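Uncharacterized protein (Borrelia turicatae, PDB 5VJ4) is of unknown function but is a putative surface protein of relapsing fever spirochetes, probably lipid-binding, whose gene is differentially regulated in the tick-mammal transmission cycle. Local coordinates at residues 123-127 with 152-157; 135-140 with 200-206. All blocks are in the same frame, centred on the assembly; numbering follows the deposited sequence.

Contact 1. Residues 123-127 with 152-157; sequences AISYI and IIKPTV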
loop_
_atom_site.group_PDB
_atom_site.type_symbol
_atom_site.label_atom_id
_atom_site.label_comp_id
_atom_site.label_asym_id
_atom_site.label_seq_id
_atom_site.Cartn_x
_atom_site.Cartn_y
_atom_site.Cartn_z
ATOM N N ALA A 123 -10.524 23.845 -11.725
ATOM C CA ALA A 123 -9.894 22.582 -12.079
ATOM C C ALA A 123 -8.400 22.629 -11.832
ATOM O O ALA A 123 -7.847 21.769 -11.145
ATOM C CB ALA A 123 -10.188 22.206 -13.532
ATOM N N ILE A 124 -7.745 23.628 -12.405
ATOM C CA ILE A 124 -6.320 23.826 -12.184
ATOM C C ILE A 124 -6.005 23.847 -10.679
ATOM O O ILE A 124 -5.079 23.193 -10.234
ATOM C CB ILE A 124 -5.820 25.085 -12.903
ATOM C CG1 ILE A 124 -5.913 24.874 -14.416
ATOM C CG2 ILE A 124 -4.391 25.384 -12.532
ATOM C CD1 ILE A 124 -4.822 24.021 -15.020
ATOM N N SER A 125 -6.819 24.532 -9.891
ATOM C CA SER A 125 -6.594 24.526 -8.473
ATOM C C SER A 125 -6.689 23.111 -7.901
ATOM O O SER A 125 -5.904 22.729 -7.027
ATOM C CB SER A 125 -7.559 25.440 -7.765
ATOM O OG SER A 125 -7.518 25.152 -6.378
ATOM N N TYR A 126 -7.639 22.340 -8.408
ATOM C CA TYR A 126 -7.802 20.943 -7.997
ATOM C C TYR A 126 -6.560 20.077 -8.281
ATOM O O TYR A 126 -5.933 19.619 -7.331
ATOM C CB TYR A 126 -9.021 20.364 -8.671
ATOM C CG TYR A 126 -9.328 18.948 -8.317
ATOM C CD1 TYR A 126 -9.937 18.633 -7.097
ATOM C CD2 TYR A 126 -9.078 17.908 -9.240
ATOM C CE1 TYR A 126 -10.261 17.316 -6.789
ATOM C CE2 TYR A 126 -9.406 16.592 -8.952
ATOM C CZ TYR A 126 -9.979 16.301 -7.722
ATOM O OH TYR A 126 -10.263 14.998 -7.422
ATOM N N ILE A 127 -6.188 19.875 -9.552
ATOM C CA ILE A 127 -5.012 19.069 -9.823
ATOM C C ILE A 127 -3.732 19.668 -9.274
ATOM O O ILE A 127 -2.696 19.010 -9.267
ATOM C CB ILE A 127 -4.813 18.722 -11.296
ATOM C CG1 ILE A 127 -4.653 19.986 -12.122
ATOM C CG2 ILE A 127 -5.957 17.855 -11.767
ATOM C CD1 ILE A 127 -4.266 19.688 -13.554
ATOM N N ILE A 152 -5.627 19.364 -20.553
ATOM C CA ILE A 152 -5.634 19.508 -19.110
ATOM C C ILE A 152 -6.993 19.909 -18.584
ATOM O O ILE A 152 -7.579 19.206 -17.741
ATOM C CB ILE A 152 -4.545 20.453 -18.601
ATOM C CG1 ILE A 152 -3.179 20.053 -19.158
ATOM C CG2 ILE A 152 -4.530 20.485 -17.076
ATOM C CD1 ILE A 152 -2.815 18.611 -18.896
ATOM N N ILE A 153 -7.518 21.006 -19.105
ATOM C CA ILE A 153 -8.677 21.610 -18.461
ATOM C C ILE A 153 -9.980 20.848 -18.755
ATOM O O ILE A 153 -10.691 20.462 -17.830
ATOM C CB ILE A 153 -8.775 23.119 -18.753
ATOM C CG1 ILE A 153 -7.426 23.776 -18.441
ATOM C CG2 ILE A 153 -9.927 23.716 -17.967
ATOM C CD1 ILE A 153 -7.461 25.221 -18.051
ATOM N N LYS A 154 -10.266 20.601 -20.029
ATOM C CA LYS A 154 -11.491 19.882 -20.417
ATOM C C LYS A 154 -11.655 18.538 -19.693
ATOM O O LYS A 154 -12.701 18.340 -19.043
ATOM C CB LYS A 154 -11.624 19.744 -21.939
ATOM C CG LYS A 154 -12.234 20.954 -22.647
ATOM C CD LYS A 154 -12.327 20.702 -24.153
ATOM C CE LYS A 154 -13.027 21.824 -24.912
ATOM N NZ LYS A 154 -12.785 21.685 -26.376
ATOM N N PRO A 155 -10.621 17.651 -19.733
ATOM C CA PRO A 155 -10.744 16.374 -18.991
ATOM C C PRO A 155 -10.967 16.567 -17.505
ATOM O O PRO A 155 -11.859 15.919 -16.934
ATOM C CB PRO A 155 -9.408 15.680 -19.229
ATOM C CG PRO A 155 -8.918 16.273 -20.499
ATOM C CD PRO A 155 -9.322 17.720 -20.419
ATOM N N THR A 156 -10.209 17.478 -16.891
ATOM C CA THR A 156 -10.362 17.691 -15.456
ATOM C C THR A 156 -11.758 18.182 -15.132
ATOM O O THR A 156 -12.392 17.725 -14.158
ATOM C CB THR A 156 -9.296 18.627 -14.899
ATOM O OG1 THR A 156 -8.008 18.038 -15.128
ATOM C CG2 THR A 156 -9.463 18.774 -13.424
ATOM N N VAL A 157 -12.253 19.097 -15.961
ATOM C CA VAL A 157 -13.529 19.740 -15.666
ATOM C C VAL A 157 -14.649 18.726 -15.779
ATOM O O VAL A 157 -15.541 18.684 -14.921
ATOM C CB VAL A 157 -13.772 20.998 -16.518
ATOM C CG1 VAL A 157 -15.176 21.527 -16.283
ATOM C CG2 VAL A 157 -12.762 22.086 -16.144
#

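Contact 2. Residues 135-140 with 200-206; sequences VIYDRL and FFHGSIG. With SO4 (sulfate ion), chain D; SO4 (sulfate ion), chain F.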
loop_
_atom_site.group_PDB
_atom_site.type_symbol
_atom_site.label_atom_id
_atom_site.label_comp_id
_atom_site.label_asym_id
_atom_site.label_seq_id
_atom_site.Cartn_x
_atom_site.Cartn_y
_atom_site.Cartn_z
ATOM N N VAL A 135 5.284 26.136 -9.648
ATOM C CA VAL A 135 5.474 24.870 -10.371
ATOM C C VAL A 135 4.476 24.706 -11.536
ATOM O O VAL A 135 4.868 24.408 -12.682
ATOM C CB VAL A 135 5.392 23.665 -9.420
ATOM C CG1 VAL A 135 5.514 22.370 -10.200
ATOM C CG2 VAL A 135 6.480 23.742 -8.361
ATOM N N ILE A 136 3.193 24.923 -11.252
ATOM C CA ILE A 136 2.190 24.717 -12.288
ATOM C C ILE A 136 2.205 25.837 -13.326
ATOM O O ILE A 136 1.886 25.616 -14.499
ATOM C CB ILE A 136 0.793 24.403 -11.727
ATOM C CG1 ILE A 136 0.224 25.594 -11.067
ATOM C CG2 ILE A 136 0.771 23.193 -10.776
ATOM C CD1 ILE A 136 -0.777 26.123 -12.037
ATOM N N TYR A 137 2.620 27.031 -12.899
ATOM C CA TYR A 137 2.889 28.143 -13.836
ATOM C C TYR A 137 4.002 27.751 -14.808
ATOM O O TYR A 137 3.831 27.871 -16.032
ATOM C CB TYR A 137 3.246 29.459 -13.103
ATOM C CG TYR A 137 3.463 30.661 -14.031
ATOM C CD1 TYR A 137 2.431 31.561 -14.313
ATOM C CD2 TYR A 137 4.694 30.879 -14.637
ATOM C CE1 TYR A 137 2.619 32.618 -15.194
ATOM C CE2 TYR A 137 4.892 31.944 -15.507
ATOM C CZ TYR A 137 3.856 32.800 -15.784
ATOM O OH TYR A 137 4.068 33.853 -16.635
ATOM N N ASP A 138 5.133 27.291 -14.251
ATOM C CA ASP A 138 6.263 26.880 -15.079
ATOM C C ASP A 138 5.842 25.860 -16.115
ATOM O O ASP A 138 6.242 25.976 -17.275
ATOM C CB ASP A 138 7.419 26.341 -14.230
ATOM C CG ASP A 138 8.096 27.424 -13.401
ATOM O OD1 ASP A 138 8.442 28.477 -13.973
ATOM O OD2 ASP A 138 8.298 27.221 -12.181
ATOM N N ARG A 139 5.009 24.893 -15.708
ATOM C CA ARG A 139 4.588 23.849 -16.625
ATOM C C ARG A 139 3.682 24.427 -17.678
ATOM O O ARG A 139 3.992 24.317 -18.870
ATOM C CB ARG A 139 3.915 22.683 -15.906
ATOM C CG ARG A 139 3.751 21.435 -16.757
ATOM C CD ARG A 139 5.056 20.642 -16.888
ATOM N NE ARG A 139 4.804 19.287 -17.405
ATOM C CZ ARG A 139 4.666 18.930 -18.695
ATOM N NH1 ARG A 139 4.745 19.807 -19.680
ATOM N NH2 ARG A 139 4.449 17.669 -19.012
ATOM N N LEU A 140 2.591 25.073 -17.247
ATOM C CA LEU A 140 1.551 25.506 -18.198
ATOM C C LEU A 140 2.054 26.511 -19.235
ATOM O O LEU A 140 1.568 26.576 -20.366
ATOM C CB LEU A 140 0.348 26.069 -17.461
ATOM C CG LEU A 140 -0.486 25.102 -16.630
ATOM C CD1 LEU A 140 -1.729 25.785 -16.074
ATOM C CD2 LEU A 140 -0.888 23.926 -17.487
ATOM N N PHE A 200 2.365 14.843 -13.854
ATOM C CA PHE A 200 2.257 15.709 -15.020
ATOM C C PHE A 200 3.038 17.022 -14.858
ATOM O O PHE A 200 3.836 17.376 -15.731
ATOM C CB PHE A 200 0.799 15.976 -15.386
ATOM C CG PHE A 200 0.637 17.126 -16.315
ATOM C CD1 PHE A 200 1.143 17.054 -17.611
ATOM C CD2 PHE A 200 0.032 18.308 -15.879
ATOM C CE1 PHE A 200 1.041 18.134 -18.451
ATOM C CE2 PHE A 200 -0.089 19.388 -16.727
ATOM C CZ PHE A 200 0.420 19.306 -18.008
ATOM N N PHE A 201 2.813 17.723 -13.747
ATOM C CA PHE A 201 3.492 18.998 -13.504
ATOM C C PHE A 201 4.993 18.884 -13.408
ATOM O O PHE A 201 5.710 19.688 -14.008
ATOM C CB PHE A 201 2.881 19.739 -12.326
ATOM C CG PHE A 201 1.523 20.259 -12.641
ATOM C CD1 PHE A 201 1.351 21.176 -13.684
ATOM C CD2 PHE A 201 0.409 19.779 -11.979
ATOM C CE1 PHE A 201 0.085 21.632 -14.022
ATOM C CE2 PHE A 201 -0.857 20.241 -12.309
ATOM C CZ PHE A 201 -1.018 21.172 -13.330
ATOM N N HIS A 202 5.465 17.845 -12.719
ATOM C CA HIS A 202 6.890 17.570 -12.672
ATOM C C HIS A 202 7.470 16.858 -13.891
ATOM O O HIS A 202 8.644 16.464 -13.864
ATOM C CB HIS A 202 7.270 16.863 -11.384
ATOM C CG HIS A 202 7.185 17.742 -10.188
ATOM N ND1 HIS A 202 6.281 17.523 -9.174
ATOM C CD2 HIS A 202 7.871 18.859 -9.850
ATOM C CE1 HIS A 202 6.429 18.453 -8.245
ATOM N NE2 HIS A 202 7.375 19.286 -8.636
ATOM N N GLY A 203 6.677 16.684 -14.948
ATOM C CA GLY A 203 7.231 16.229 -16.232
ATOM C C GLY A 203 7.373 14.742 -16.465
ATOM O O GLY A 203 7.821 14.357 -17.549
ATOM N N SER A 204 6.978 13.899 -15.496
ATOM C CA SER A 204 7.061 12.425 -15.682
ATOM C C SER A 204 6.039 11.904 -16.713
ATOM O O SER A 204 6.279 10.902 -17.369
ATOM C CB SER A 204 6.877 11.667 -14.379
ATOM O OG SER A 204 7.400 12.367 -13.287
ATOM N N ILE A 205 4.899 12.571 -16.838
ATOM C CA ILE A 205 4.000 12.275 -17.949
ATOM C C ILE A 205 3.653 13.532 -18.704
ATOM O O ILE A 205 3.655 14.625 -18.126
ATOM C CB ILE A 205 2.712 11.548 -17.505
ATOM C CG1 ILE A 205 1.955 12.362 -16.464
ATOM C CG2 ILE A 205 3.056 10.184 -16.947
ATOM C CD1 ILE A 205 0.489 12.023 -16.374
ATOM N N GLY A 206 3.350 13.360 -19.984
ATOM C CA GLY A 206 2.894 14.454 -20.829
ATOM C C GLY A 206 1.382 14.683 -20.864
ATOM O O GLY A 206 0.640 14.072 -20.123
HETATM S S SO4 D . 2.871 11.023 -22.618
HETATM O O1 SO4 D . 4.157 11.053 -23.386
HETATM O O2 SO4 D . 2.070 9.860 -23.083
HETATM O O3 SO4 D . 1.984 12.201 -22.812
HETATM O O4 SO4 D . 3.251 10.949 -21.181
HETATM S S SO4 F . 3.731 17.028 -23.749
HETATM O O1 SO4 F . 4.782 16.776 -24.756
HETATM O O2 SO4 F . 2.748 15.920 -23.768
HETATM O O3 SO4 F . 2.923 18.229 -24.061
HETATM O O4 SO4 F . 4.467 17.150 -22.461
#

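Contact 1. Residues 123-127 with 152-157
Ala123 presses its methyl group against two side chains of the facing helix: its CB lies 3.5 Å from CG2 of Thr156 and 3.7 Å from CG2 of Val157. The backbones are closest here too, with CA of Ala123 and CA of Val157 5.8 Å apart, a separation compatible with the smallness of alanine. The two helical segments cross at 82°, almost perpendicular; their short axes approach to 9.7 Å, that of 152-157 being kinked at Pro155, and the contact buries 297 Å² summed over both sides. One turn further along 123-127, Ile127 follows Ala123 on the same face; its CD1 meets CG2 of Ile152 at 3.6 Å, and its CG2 lies 3.9 Å from OG1 of Thr156. Ile124 flanks this line, its CD1 4.1 Å from CG2 of Ile152 and its CG1 4.0 Å from CD1 of Ile153. Tyr126 adds a marginal contact, CD2 to CG2 of Thr156 at 4.3 Å, while its hydroxyl is hydrogen-bonded to Asp190 on helix 176-201. In this strand-free chain, helix 207-214 (Phe210 on Ile127, Ile152 and Thr156) and helix 176-201 (Val193 on Tyr126, Phe201 on Ile127) cover the crossing. Thr156 is buried, and its OG1 donates to O of Ile152 at 2.9 Å in its own helix. Between these segments the contact is therefore van der Waals packing, mostly of apolar groups, without a polar bond across.

Contact 2. Residues 135-140 with 200-206
Val135 meets the exposed His202, its CG1 3.9 Å from NE2 of His202 and 4.3 Å from CB of Phe201. Next, Ile136 sets CG2 over the face of the Phe201 ring, 3.4 Å from the centroid and 4° off the normal, a CH-pi contact. Phe201 is a knob in a hole formed by Val135, Ile136, Arg139 and Leu140, classic helix packing made by the last turn of helix 176-201. Arg139 then reaches the turn beyond that helix end. Its NE donates to O of Phe200 at 2.7 Å (154°), and its NH2 to O of Ile205 at 3.3 Å; the guanidinium thus bridges the last helical turn and the residue before Gly206, the N-cap of helix 207-214. CE1 of Phe200 lies over one guanidinium face, 3.5 Å from NH2 of Arg139. That NH2 also makes a weak 3.5 Å bond to O4 of the chain F sulfate, while Gly206 N donates to O4 of the chain D sulfate at 2.7 Å; both ions probably come from the crystallisation liquor. At Gly203 (phi 86°, psi 1°) a CB would be jammed against the carbonyl O of His202. Leu140 closes the segment, its CD2 4.3 Å from CE1 at the edge of the Phe201 ring.

In the fold
Contacts 1 and 2 have centres about 13 Å apart and share a layer of apolar side chains. Four packing pairs join them: Ile152 CD1 to Phe200 CZ at 3.4 Å, Ile127 CD1 to Phe201 CZ at 3.6 Å, Ile124 CD1 to Leu140 CD1 at 3.7 Å, and Ile124 CG2 to Ile136 CD1 at 3.7 Å. Their segments alternate along the chain: 135-140 lies between 123-127 and 152-157, and 200-206 follows 152-157. Contact 1 is buried, with seven of eight touching residues buried; contact 2 is partly buried, with four of ten, and borders the sulfates, one also hydrogen-bonded to Arg349 NH2 and the backbone N of Arg209, the other to the backbone N of Thr207.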